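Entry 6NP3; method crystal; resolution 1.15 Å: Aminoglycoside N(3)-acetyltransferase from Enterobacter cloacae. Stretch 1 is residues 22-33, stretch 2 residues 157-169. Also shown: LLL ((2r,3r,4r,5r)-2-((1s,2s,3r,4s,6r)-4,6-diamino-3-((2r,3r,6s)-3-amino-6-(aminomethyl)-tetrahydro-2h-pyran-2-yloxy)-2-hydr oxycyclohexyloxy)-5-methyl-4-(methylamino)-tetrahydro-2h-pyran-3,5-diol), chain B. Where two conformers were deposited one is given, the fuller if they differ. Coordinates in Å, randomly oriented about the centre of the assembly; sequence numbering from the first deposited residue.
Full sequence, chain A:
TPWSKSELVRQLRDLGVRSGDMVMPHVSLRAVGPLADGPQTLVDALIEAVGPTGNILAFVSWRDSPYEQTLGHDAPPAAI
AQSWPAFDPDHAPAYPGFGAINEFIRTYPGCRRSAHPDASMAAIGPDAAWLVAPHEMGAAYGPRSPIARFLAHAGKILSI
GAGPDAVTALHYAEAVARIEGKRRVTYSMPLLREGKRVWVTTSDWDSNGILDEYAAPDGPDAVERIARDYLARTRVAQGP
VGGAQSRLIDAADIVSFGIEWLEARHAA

Stretch 1, residues 22-33: MVMPHVSLRAVG
Stretch 2, residues 157-169: ILSIGAGPDAVTA

Strands 22-27 and 157-160 run parallel, their axes 25° apart and 4.5 Å at closest approach, with Met24 opposite Ile157, Pro25 opposite Leu158, His26 opposite Ser159 and Val27 opposite Ile160. Four backbone hydrogen bonds zip them together: Leu158 N to Met24 O (2.9 Å), His26 N to Leu158 O (2.9 Å), Ile160 N to His26 O (2.8 Å) and Ser28 N to Ile160 O (2.9 Å). Pro25, lacking an amide hydrogen, fits between these bonds; its CA lies 3.2 Å from Leu158 O as a CA-H...O contact.

His26 (chi1 -65°, m; chi2 -69°) shares a sheet face with Met24, Ile157 and Ser159. Ala166 O lies over one face of its ring, 3.0 Å from CE1, while Thr168 OG1 (m) approaches CE1 at the edge, 3.1 Å away. One water bridges His26 NE2 and Ala169 N, 2.9 Å from each.

On the other face, Val27 CG2 (chi1 t) meets Ile160 CD1 (m, t) at 4.2 Å, and Val32 CG2 (t), from helix 29-32, packs 3.5 Å from Ile160 CG2, so that the branched apolar chains of Val27 and Val32 both pack on Ile160, which is buried along with Val32. Ser28 (t) caps that helix: its OG accepts a weak bond from Ala31 N (3.3 Å). Gly161 (phi/psi 68/8) suits the turn, because a CB would clash with Ala31 CB.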

# COMPACT_ATOMS: atom_id res chain seq x y z
N MET A 22 -14.00 1.71 -4.19
CA MET A 22 -12.98 1.35 -3.22
C MET A 22 -11.64 1.57 -3.94
O MET A 22 -11.31 0.81 -4.86
CB MET A 22 -13.16 -0.14 -2.89
CG MET A 22 -12.00 -0.82 -2.16
SD MET A 22 -11.84 -0.47 -0.43
CE MET A 22 -10.73 0.93 -0.45
N VAL A 23 -10.89 2.59 -3.54
CA VAL A 23 -9.70 3.03 -4.28
C VAL A 23 -8.46 3.00 -3.39
O VAL A 23 -8.49 3.51 -2.26
CB VAL A 23 -9.90 4.44 -4.88
CG1 VAL A 23 -8.64 4.98 -5.50
CG2 VAL A 23 -11.04 4.41 -5.86
N MET A 24 -7.36 2.45 -3.92
CA MET A 24 -6.06 2.47 -3.27
C MET A 24 -5.14 3.33 -4.12
O MET A 24 -4.75 2.91 -5.23
CB MET A 24 -5.49 1.06 -3.14
CG MET A 24 -4.15 1.01 -2.46
SD MET A 24 -3.72 -0.66 -2.00
CE MET A 24 -2.30 -0.33 -0.99
N PRO A 25 -4.75 4.50 -3.65
CA PRO A 25 -3.90 5.38 -4.45
C PRO A 25 -2.41 5.16 -4.20
O PRO A 25 -1.97 4.84 -3.10
CB PRO A 25 -4.32 6.78 -3.98
CG PRO A 25 -4.60 6.57 -2.52
CD PRO A 25 -5.23 5.18 -2.42
N HIS A 26 -1.66 5.42 -5.26
CA HIS A 26 -0.20 5.48 -5.23
C HIS A 26 0.13 6.76 -5.97
O HIS A 26 -0.20 6.89 -7.14
CB HIS A 26 0.47 4.28 -5.93
CG HIS A 26 0.21 2.98 -5.26
ND1 HIS A 26 0.74 2.68 -4.02
CD2 HIS A 26 -0.55 1.92 -5.62
CE1 HIS A 26 0.32 1.47 -3.66
NE2 HIS A 26 -0.45 1.00 -4.61
N VAL A 27 0.77 7.71 -5.30
CA VAL A 27 0.86 9.07 -5.82
C VAL A 27 2.31 9.57 -5.83
O VAL A 27 3.02 9.47 -4.83
CB VAL A 27 0.01 10.04 -4.97
CG1 VAL A 27 0.06 11.47 -5.52
CG2 VAL A 27 -1.41 9.53 -4.85
N SER A 28 2.70 10.15 -6.96
CA SER A 28 3.89 11.01 -7.03
C SER A 28 3.43 12.47 -7.03
O SER A 28 2.93 12.99 -8.03
CB SER A 28 4.67 10.71 -8.31
OG SER A 28 5.65 11.73 -8.51
N LEU A 29 3.61 13.15 -5.90
CA LEU A 29 3.17 14.54 -5.82
C LEU A 29 3.98 15.45 -6.73
O LEU A 29 3.45 16.46 -7.21
CB LEU A 29 3.19 15.03 -4.37
CG LEU A 29 2.10 14.43 -3.48
CD1 LEU A 29 2.37 14.71 -2.01
CD2 LEU A 29 0.71 14.96 -3.87
N ARG A 30 5.24 15.12 -7.00
CA ARG A 30 6.04 15.90 -7.95
C ARG A 30 5.42 15.86 -9.34
O ARG A 30 5.42 16.87 -10.06
CB ARG A 30 7.47 15.36 -7.97
CG ARG A 30 8.51 16.31 -8.58
CD ARG A 30 9.96 15.84 -8.37
NE ARG A 30 10.14 14.89 -7.27
CZ ARG A 30 10.27 15.23 -5.99
NH1 ARG A 30 10.24 16.50 -5.62
NH2 ARG A 30 10.42 14.28 -5.07
N ALA A 31 4.88 14.71 -9.74
CA ALA A 31 4.25 14.61 -11.05
C ALA A 31 2.92 15.36 -11.08
O ALA A 31 2.55 15.92 -12.12
CB ALA A 31 4.00 13.15 -11.40
N VAL A 32 2.20 15.38 -9.96
CA VAL A 32 0.91 16.07 -9.92
C VAL A 32 1.09 17.57 -10.13
O VAL A 32 0.30 18.21 -10.83
CB VAL A 32 0.19 15.75 -8.60
CG1 VAL A 32 -1.03 16.64 -8.42
CG2 VAL A 32 -0.20 14.28 -8.55
N GLY A 33 2.10 18.15 -9.49
CA GLY A 33 2.33 19.58 -9.60
C GLY A 33 1.61 20.37 -8.52
O GLY A 33 0.90 19.82 -7.67
N ILE A 157 -6.95 0.19 -8.13
CA ILE A 157 -5.66 0.78 -7.82
C ILE A 157 -5.50 2.03 -8.66
O ILE A 157 -5.55 1.97 -9.90
CB ILE A 157 -4.52 -0.22 -8.07
CG1 ILE A 157 -4.68 -1.43 -7.14
CG2 ILE A 157 -3.18 0.47 -7.82
CD1 ILE A 157 -3.93 -2.66 -7.55
N LEU A 158 -5.29 3.17 -8.02
CA LEU A 158 -5.24 4.47 -8.69
C LEU A 158 -3.80 4.96 -8.64
O LEU A 158 -3.32 5.41 -7.60
CB LEU A 158 -6.18 5.44 -7.99
CG LEU A 158 -6.10 6.90 -8.40
CD1 LEU A 158 -6.32 7.07 -9.88
CD2 LEU A 158 -7.11 7.72 -7.60
N SER A 159 -3.11 4.82 -9.75
CA SER A 159 -1.71 5.20 -9.84
C SER A 159 -1.65 6.58 -10.47
O SER A 159 -2.05 6.76 -11.62
CB SER A 159 -0.93 4.21 -10.70
OG SER A 159 0.41 4.66 -10.91
N ILE A 160 -1.16 7.55 -9.70
CA ILE A 160 -1.11 8.94 -10.12
C ILE A 160 0.36 9.31 -10.26
O ILE A 160 1.00 9.74 -9.29
CB ILE A 160 -1.86 9.85 -9.13
CG1 ILE A 160 -3.33 9.47 -9.10
CG2 ILE A 160 -1.67 11.31 -9.51
CD1 ILE A 160 -4.12 10.14 -7.98
N GLY A 161 0.87 9.14 -11.47
CA GLY A 161 2.26 9.38 -11.77
C GLY A 161 3.24 8.41 -11.15
O GLY A 161 4.45 8.65 -11.21
N ALA A 162 2.77 7.35 -10.52
CA ALA A 162 3.64 6.37 -9.88
C ALA A 162 4.05 5.29 -10.87
O ALA A 162 3.34 5.00 -11.83
CB ALA A 162 2.91 5.73 -8.70
N GLY A 163 5.21 4.69 -10.62
CA GLY A 163 5.75 3.70 -11.52
C GLY A 163 5.18 2.32 -11.26
O GLY A 163 4.47 2.08 -10.27
N PRO A 164 5.53 1.38 -12.13
CA PRO A 164 4.99 0.01 -12.00
C PRO A 164 5.46 -0.71 -10.75
O PRO A 164 4.81 -1.67 -10.32
CB PRO A 164 5.47 -0.69 -13.28
CG PRO A 164 6.69 0.11 -13.71
CD PRO A 164 6.36 1.54 -13.34
N ASP A 165 6.54 -0.24 -10.12
CA ASP A 165 7.01 -0.82 -8.87
C ASP A 165 6.07 -0.52 -7.70
O ASP A 165 6.25 -1.10 -6.63
CB ASP A 165 8.37 -0.22 -8.49
CG ASP A 165 8.25 1.23 -8.02
OD1 ASP A 165 8.06 2.10 -8.88
OD2 ASP A 165 8.29 1.50 -6.80
N ALA A 166 5.11 0.38 -7.88
CA ALA A 166 4.39 0.96 -6.75
C ALA A 166 3.20 0.13 -6.29
O ALA A 166 2.64 0.45 -5.25
CB ALA A 166 3.89 2.35 -7.13
N VAL A 167 2.89 -0.97 -6.96
CA VAL A 167 1.59 -1.65 -6.80
C VAL A 167 1.64 -2.65 -5.64
O VAL A 167 1.86 -3.85 -5.81
CB VAL A 167 1.21 -2.33 -8.12
CG1 VAL A 167 -0.16 -2.94 -7.98
CG2 VAL A 167 1.30 -1.39 -9.30
N THR A 168 1.41 -2.13 -4.44
CA THR A 168 1.51 -2.94 -3.23
C THR A 168 0.63 -4.17 -3.29
O THR A 168 0.99 -5.21 -2.74
CB THR A 168 1.10 -2.09 -2.02
OG1 THR A 168 1.74 -0.80 -2.09
CG2 THR A 168 1.40 -2.77 -0.74
N ALA A 169 -0.53 -4.06 -3.91
CA ALA A 169 -1.42 -5.20 -3.91
C ALA A 169 -0.79 -6.43 -4.54
O ALA A 169 -1.20 -7.56 -4.21
CB ALA A 169 -2.73 -4.89 -4.59
C11 LLL B . 10.74 -0.58 -2.64
O11 LLL B . 9.40 -1.09 -2.42
C21 LLL B . 10.63 0.59 -3.60
N21 LLL B . 9.59 1.48 -3.09
C31 LLL B . 10.15 0.12 -4.93
C41 LLL B . 11.15 -0.88 -5.47
C51 LLL B . 11.30 -2.01 -4.46
O51 LLL B . 11.66 -1.51 -3.21
C61 LLL B . 12.37 -2.98 -4.90
N61 LLL B . 12.48 -4.03 -3.89
C12 LLL B . 7.65 -2.61 1.10
N12 LLL B . 7.22 -3.43 2.23
C22 LLL B . 7.25 -3.24 -0.23
C32 LLL B . 7.67 -2.28 -1.33
N32 LLL B . 7.28 -2.84 -2.63
C42 LLL B . 9.18 -2.03 -1.37
C52 LLL B . 9.64 -1.54 0.01
O52 LLL B . 11.05 -1.51 0.01
C62 LLL B . 9.18 -2.44 1.13
O62 LLL B . 9.52 -1.83 2.36
C13 LLL B . 10.25 -2.60 3.31
C23 LLL B . 9.83 -2.09 4.69
O23 LLL B . 8.42 -2.18 4.79
C33 LLL B . 10.22 -0.61 4.87
N33 LLL B . 9.91 -0.17 6.24
C43 LLL B . 11.72 -0.46 4.57
O43 LLL B . 12.41 -1.10 5.63
C53 LLL B . 12.07 -1.10 3.22
O53 LLL B . 11.67 -2.45 3.15
C83 LLL B . 12.10 1.02 4.50
C93 LLL B . 9.07 1.05 6.23
O HOH W 1 -1.79 -1.56 -4.59